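Local coordinates for Ras-related protein Rab-21 (PDB 1Z08) that belongs to the Rab branch of the Ras family of P-loop small GTPases and holds phosphoaminophosphonic acid-guanylate ester with a magnesium ion, at residues A[87-98]-A[126-137]. The protein carries 1 engineered substitution. Sequence-based numbering, arbitrary orientation.
Sequences DITDEDSFQKVK and ERHVSIQEAESY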
loop_
_atom_site.group_PDB
_atom_site.type_symbol
_atom_site.label_atom_id
_atom_site.label_comp_id
_atom_site.label_asym_id
_atom_site.label_seq_id
_atom_site.Cartn_x
_atom_site.Cartn_y
_atom_site.Cartn_z
ATOM N N ASP A 87 -8.727 -1.465 -5.842
ATOM C CA ASP A 87 -9.569 -2.645 -5.870
ATOM C C ASP A 87 -9.577 -3.133 -7.324
ATOM O O ASP A 87 -9.956 -2.382 -8.224
ATOM C CB ASP A 87 -10.973 -2.217 -5.412
ATOM C CG ASP A 87 -11.988 -3.354 -5.391
ATOM O OD1 ASP A 87 -13.006 -3.190 -4.685
ATOM O OD2 ASP A 87 -11.796 -4.388 -6.070
ATOM N N ILE A 88 -9.141 -4.373 -7.553
ATOM C CA ILE A 88 -9.043 -4.907 -8.926
ATOM C C ILE A 88 -10.398 -5.032 -9.633
ATOM O O ILE A 88 -10.449 -5.149 -10.860
ATOM C CB ILE A 88 -8.280 -6.265 -9.015
ATOM C CG1 ILE A 88 -9.042 -7.388 -8.294
ATOM C CG2 ILE A 88 -6.842 -6.114 -8.517
ATOM C CD1 ILE A 88 -8.843 -8.755 -8.917
ATOM N N THR A 89 -11.480 -5.013 -8.855
ATOM C CA THR A 89 -12.841 -5.074 -9.391
ATOM C C THR A 89 -13.422 -3.683 -9.652
ATOM O O THR A 89 -14.534 -3.553 -10.171
ATOM C CB THR A 89 -13.806 -5.841 -8.438
ATOM O OG1 THR A 89 -14.103 -5.030 -7.291
ATOM C CG2 THR A 89 -13.199 -7.165 -7.991
ATOM N N ASP A 90 -12.671 -2.644 -9.292
ATOM C CA ASP A 90 -13.160 -1.272 -9.386
ATOM C C ASP A 90 -12.197 -0.395 -10.186
ATOM O O ASP A 90 -11.139 -0.001 -9.684
ATOM C CB ASP A 90 -13.388 -0.698 -7.981
ATOM C CG ASP A 90 -14.168 0.605 -7.999
ATOM O OD1 ASP A 90 -13.579 1.651 -8.323
ATOM O OD2 ASP A 90 -15.375 0.583 -7.677
ATOM N N GLU A 91 -12.572 -0.089 -11.427
ATOM C CA GLU A 91 -11.730 0.723 -12.313
ATOM C C GLU A 91 -11.479 2.135 -11.775
ATOM O O GLU A 91 -10.361 2.645 -11.870
ATOM C CB GLU A 91 -12.316 0.772 -13.734
ATOM C CG GLU A 91 -11.654 1.785 -14.677
ATOM C CD GLU A 91 -10.228 1.420 -15.099
ATOM O OE1 GLU A 91 -9.676 0.401 -14.629
ATOM O OE2 GLU A 91 -9.656 2.171 -15.916
ATOM N N ASP A 92 -12.514 2.750 -11.207
ATOM C CA ASP A 92 -12.405 4.091 -10.618
ATOM C C ASP A 92 -11.314 4.164 -9.551
ATOM O O ASP A 92 -10.572 5.153 -9.472
ATOM C CB ASP A 92 -13.744 4.531 -10.021
ATOM C CG ASP A 92 -14.786 4.854 -11.078
ATOM O OD1 ASP A 92 -14.445 4.884 -12.282
ATOM O OD2 ASP A 92 -15.954 5.083 -10.695
ATOM N N SER A 93 -11.217 3.110 -8.741
ATOM C CA SER A 93 -10.238 3.052 -7.660
ATOM C C SER A 93 -8.806 3.023 -8.194
ATOM O O SER A 93 -7.902 3.584 -7.571
ATOM C CB SER A 93 -10.503 1.861 -6.731
ATOM O OG SER A 93 -10.087 0.635 -7.305
ATOM N N PHE A 94 -8.602 2.377 -9.343
ATOM C CA PHE A 94 -7.282 2.379 -9.975
ATOM C C PHE A 94 -6.912 3.747 -10.537
ATOM O O PHE A 94 -5.810 4.240 -10.303
ATOM C CB PHE A 94 -7.152 1.325 -11.080
ATOM C CG PHE A 94 -5.928 1.519 -11.938
ATOM C CD1 PHE A 94 -4.654 1.313 -11.412
ATOM C CD2 PHE A 94 -6.048 1.948 -13.257
ATOM C CE1 PHE A 94 -3.519 1.518 -12.191
ATOM C CE2 PHE A 94 -4.915 2.151 -14.048
ATOM C CZ PHE A 94 -3.653 1.937 -13.515
ATOM N N GLN A 95 -7.829 4.351 -11.287
ATOM C CA GLN A 95 -7.562 5.641 -11.913
ATOM C C GLN A 95 -7.279 6.736 -10.878
ATOM O O GLN A 95 -6.527 7.672 -11.154
ATOM C CB GLN A 95 -8.695 6.037 -12.871
ATOM C CG GLN A 95 -8.875 5.086 -14.074
ATOM C CD GLN A 95 -7.648 4.998 -14.984
ATOM O OE1 GLN A 95 -6.854 5.936 -15.079
ATOM N NE2 GLN A 95 -7.494 3.860 -15.658
ATOM N N LYS A 96 -7.851 6.586 -9.682
ATOM C CA LYS A 96 -7.636 7.516 -8.567
ATOM C C LYS A 96 -6.201 7.493 -8.020
ATOM O O LYS A 96 -5.726 8.491 -7.471
ATOM C CB LYS A 96 -8.638 7.243 -7.449
ATOM N N VAL A 97 -5.523 6.356 -8.171
ATOM C CA VAL A 97 -4.125 6.190 -7.742
ATOM C C VAL A 97 -3.193 7.227 -8.389
ATOM O O VAL A 97 -2.251 7.702 -7.752
ATOM C CB VAL A 97 -3.621 4.736 -8.012
ATOM C CG1 VAL A 97 -2.100 4.633 -7.947
ATOM C CG2 VAL A 97 -4.267 3.756 -7.038
ATOM N N LYS A 98 -3.483 7.583 -9.640
ATOM C CA LYS A 98 -2.671 8.528 -10.415
ATOM C C LYS A 98 -2.558 9.915 -9.781
ATOM O O LYS A 98 -1.499 10.542 -9.843
ATOM C CB LYS A 98 -3.201 8.641 -11.847
ATOM C CG LYS A 98 -3.190 7.321 -12.605
ATOM C CD LYS A 98 -3.539 7.519 -14.061
ATOM C CE LYS A 98 -3.539 6.194 -14.792
ATOM N NZ LYS A 98 -3.971 6.364 -16.203
ATOM N N GLU A 126 -14.078 -11.235 -11.063
ATOM C CA GLU A 126 -14.754 -9.944 -11.165
ATOM C C GLU A 126 -13.793 -8.798 -11.509
ATOM O O GLU A 126 -14.139 -7.628 -11.363
ATOM C CB GLU A 126 -15.502 -9.632 -9.861
ATOM C CG GLU A 126 -16.547 -10.675 -9.465
ATOM C CD GLU A 126 -17.048 -10.492 -8.041
ATOM O OE1 GLU A 126 -17.510 -9.382 -7.701
ATOM O OE2 GLU A 126 -16.978 -11.464 -7.258
ATOM N N ARG A 127 -12.591 -9.139 -11.970
ATOM C CA ARG A 127 -11.586 -8.130 -12.322
ATOM C C ARG A 127 -12.101 -7.160 -13.385
ATOM O O ARG A 127 -12.683 -7.579 -14.389
ATOM C CB ARG A 127 -10.291 -8.798 -12.801
ATOM C CG ARG A 127 -9.283 -7.829 -13.412
ATOM C CD ARG A 127 -7.980 -8.513 -13.798
ATOM N NE ARG A 127 -7.151 -8.854 -12.641
ATOM C CZ ARG A 127 -6.409 -7.991 -11.948
ATOM N NH1 ARG A 127 -6.380 -6.700 -12.266
ATOM N NH2 ARG A 127 -5.687 -8.427 -10.924
ATOM N N HIS A 128 -11.885 -5.869 -13.149
ATOM C CA HIS A 128 -12.211 -4.833 -14.130
ATOM C C HIS A 128 -11.030 -3.915 -14.439
ATOM O O HIS A 128 -11.091 -3.111 -15.372
ATOM C CB HIS A 128 -13.420 -4.015 -13.678
ATOM C CG HIS A 128 -14.697 -4.790 -13.680
ATOM N ND1 HIS A 128 -15.265 -5.281 -14.835
ATOM C CD2 HIS A 128 -15.512 -5.172 -12.668
ATOM C CE1 HIS A 128 -16.376 -5.929 -14.536
ATOM N NE2 HIS A 128 -16.549 -5.877 -13.228
ATOM N N VAL A 129 -9.963 -4.036 -13.654
ATOM C CA VAL A 129 -8.738 -3.277 -13.909
ATOM C C VAL A 129 -7.781 -4.103 -14.764
ATOM O O VAL A 129 -7.600 -5.292 -14.520
ATOM C CB VAL A 129 -8.041 -2.855 -12.590
ATOM C CG1 VAL A 129 -6.737 -2.106 -12.877
ATOM C CG2 VAL A 129 -8.971 -1.992 -11.753
ATOM N N SER A 130 -7.180 -3.462 -15.766
ATOM C CA SER A 130 -6.178 -4.094 -16.618
ATOM C C SER A 130 -4.859 -4.263 -15.859
ATOM O O SER A 130 -4.255 -3.273 -15.439
ATOM C CB SER A 130 -5.957 -3.244 -17.879
ATOM O OG SER A 130 -4.753 -3.596 -18.541
ATOM N N ILE A 131 -4.419 -5.509 -15.681
ATOM C CA ILE A 131 -3.117 -5.785 -15.057
ATOM C C ILE A 131 -2.007 -5.100 -15.852
ATOM O O ILE A 131 -1.116 -4.470 -15.278
ATOM C CB ILE A 131 -2.816 -7.301 -14.953
ATOM C CG1 ILE A 131 -3.785 -7.980 -13.979
ATOM C CG2 ILE A 131 -1.359 -7.547 -14.511
ATOM C CD1 ILE A 131 -3.611 -9.484 -13.863
ATOM N N GLN A 132 -2.082 -5.213 -17.175
ATOM C CA GLN A 132 -1.060 -4.649 -18.047
ATOM C C GLN A 132 -0.978 -3.128 -17.943
ATOM O O GLN A 132 0.123 -2.575 -17.886
ATOM C CB GLN A 132 -1.262 -5.114 -19.494
ATOM C CG GLN A 132 -1.119 -6.634 -19.661
ATOM C CD GLN A 132 0.235 -7.150 -19.208
ATOM O OE1 GLN A 132 1.254 -6.899 -19.850
ATOM N NE2 GLN A 132 0.251 -7.879 -18.097
ATOM N N GLU A 133 -2.133 -2.466 -17.898
ATOM C CA GLU A 133 -2.186 -1.015 -17.715
ATOM C C GLU A 133 -1.610 -0.603 -16.359
ATOM O O GLU A 133 -0.828 0.351 -16.276
ATOM C CB GLU A 133 -3.622 -0.491 -17.856
ATOM C CG GLU A 133 -3.742 1.030 -17.690
ATOM C CD GLU A 133 -5.172 1.546 -17.777
ATOM O OE1 GLU A 133 -6.105 0.735 -17.930
ATOM O OE2 GLU A 133 -5.360 2.778 -17.689
ATOM N N ALA A 134 -2.002 -1.322 -15.305
ATOM C CA ALA A 134 -1.546 -1.020 -13.942
ATOM C C ALA A 134 -0.039 -1.187 -13.784
ATOM O O ALA A 134 0.630 -0.322 -13.205
ATOM C CB ALA A 134 -2.291 -1.880 -12.926
ATOM N N GLU A 135 0.488 -2.295 -14.300
ATOM C CA GLU A 135 1.921 -2.579 -14.233
ATOM C C GLU A 135 2.717 -1.580 -15.062
ATOM O O GLU A 135 3.733 -1.052 -14.596
ATOM C CB GLU A 135 2.220 -4.008 -14.691
ATOM C CG GLU A 135 1.771 -5.076 -13.705
ATOM C CD GLU A 135 2.209 -6.467 -14.101
ATOM O OE1 GLU A 135 2.731 -6.646 -15.224
ATOM O OE2 GLU A 135 2.021 -7.390 -13.283
ATOM N N SER A 136 2.240 -1.321 -16.282
ATOM C CA SER A 136 2.844 -0.325 -17.168
ATOM C C SER A 136 2.885 1.048 -16.502
ATOM O O SER A 136 3.928 1.711 -16.503
ATOM C CB SER A 136 2.086 -0.241 -18.497
ATOM O OG SER A 136 2.572 0.833 -19.288
ATOM N N TYR A 137 1.759 1.464 -15.922
ATOM C CA TYR A 137 1.704 2.745 -15.233
ATOM C C TYR A 137 2.708 2.792 -14.084
ATOM O O TYR A 137 3.466 3.757 -13.958
ATOM C CB TYR A 137 0.288 3.076 -14.734
ATOM C CG TYR A 137 0.272 4.338 -13.907
ATOM C CD1 TYR A 137 0.418 5.587 -14.508
ATOM C CD2 TYR A 137 0.156 4.282 -12.517
ATOM C CE1 TYR A 137 0.427 6.754 -13.748
ATOM C CE2 TYR A 137 0.168 5.443 -11.749
ATOM C CZ TYR A 137 0.303 6.671 -12.372
ATOM O OH TYR A 137 0.310 7.824 -11.620
HETATM O O HOH W 1 -7.804 -0.759 -16.120
HETATM O O HOH W 2 -8.581 1.604 -18.382
HETATM O O HOH W 3 -10.151 -1.316 -17.375
HETATM O O HOH W 4 -3.260 4.275 -17.545
#
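Two amides grip the carbonyl of Ile-88: His-128 N lies 2.8 Å from Ile-88 O in the carbonyl plane, with an N-H...O angle of 168°, whereas Val-129 N approaches the same oxygen at 3.0 Å, tilted from that plane. Gln-95 NE2 donates to Glu-133 OE2 (3.1 Å), which lies in the amide plane but is met from above the carboxylate plane; the same nitrogen also bonds Glu-91 OE2. Two waters lie within bonding distance of both the Glu-91 and Glu-133 carboxylates, probably easing their like charges, and a third links Lys-98 NZ to Glu-133 OE2. The Arg-127 guanidinium is sandwiched between Ile-88 CB and Ile-131 CG1, while its NH1 donates to Val-129 O (2.9 Å). With CG anti to the backbone N (chi1 167°), the Phe-94 ring packs against Val-129 CG1, 3.8 Å from Phe-94 CG, and Ala-134 CB, 3.7 Å from Phe-94 CE1, both on the same side; Glu-133 OE2 meets the ring edge. Lys-98 CG sits over one Tyr-137 face, 4.0 Å from the centroid, a CH-pi contact. The axes of segments 91-98 and 131-137 run 12° from parallel and approach to 11.5 Å, as expected of neighbouring helices on one face of the Ras-like central sheet.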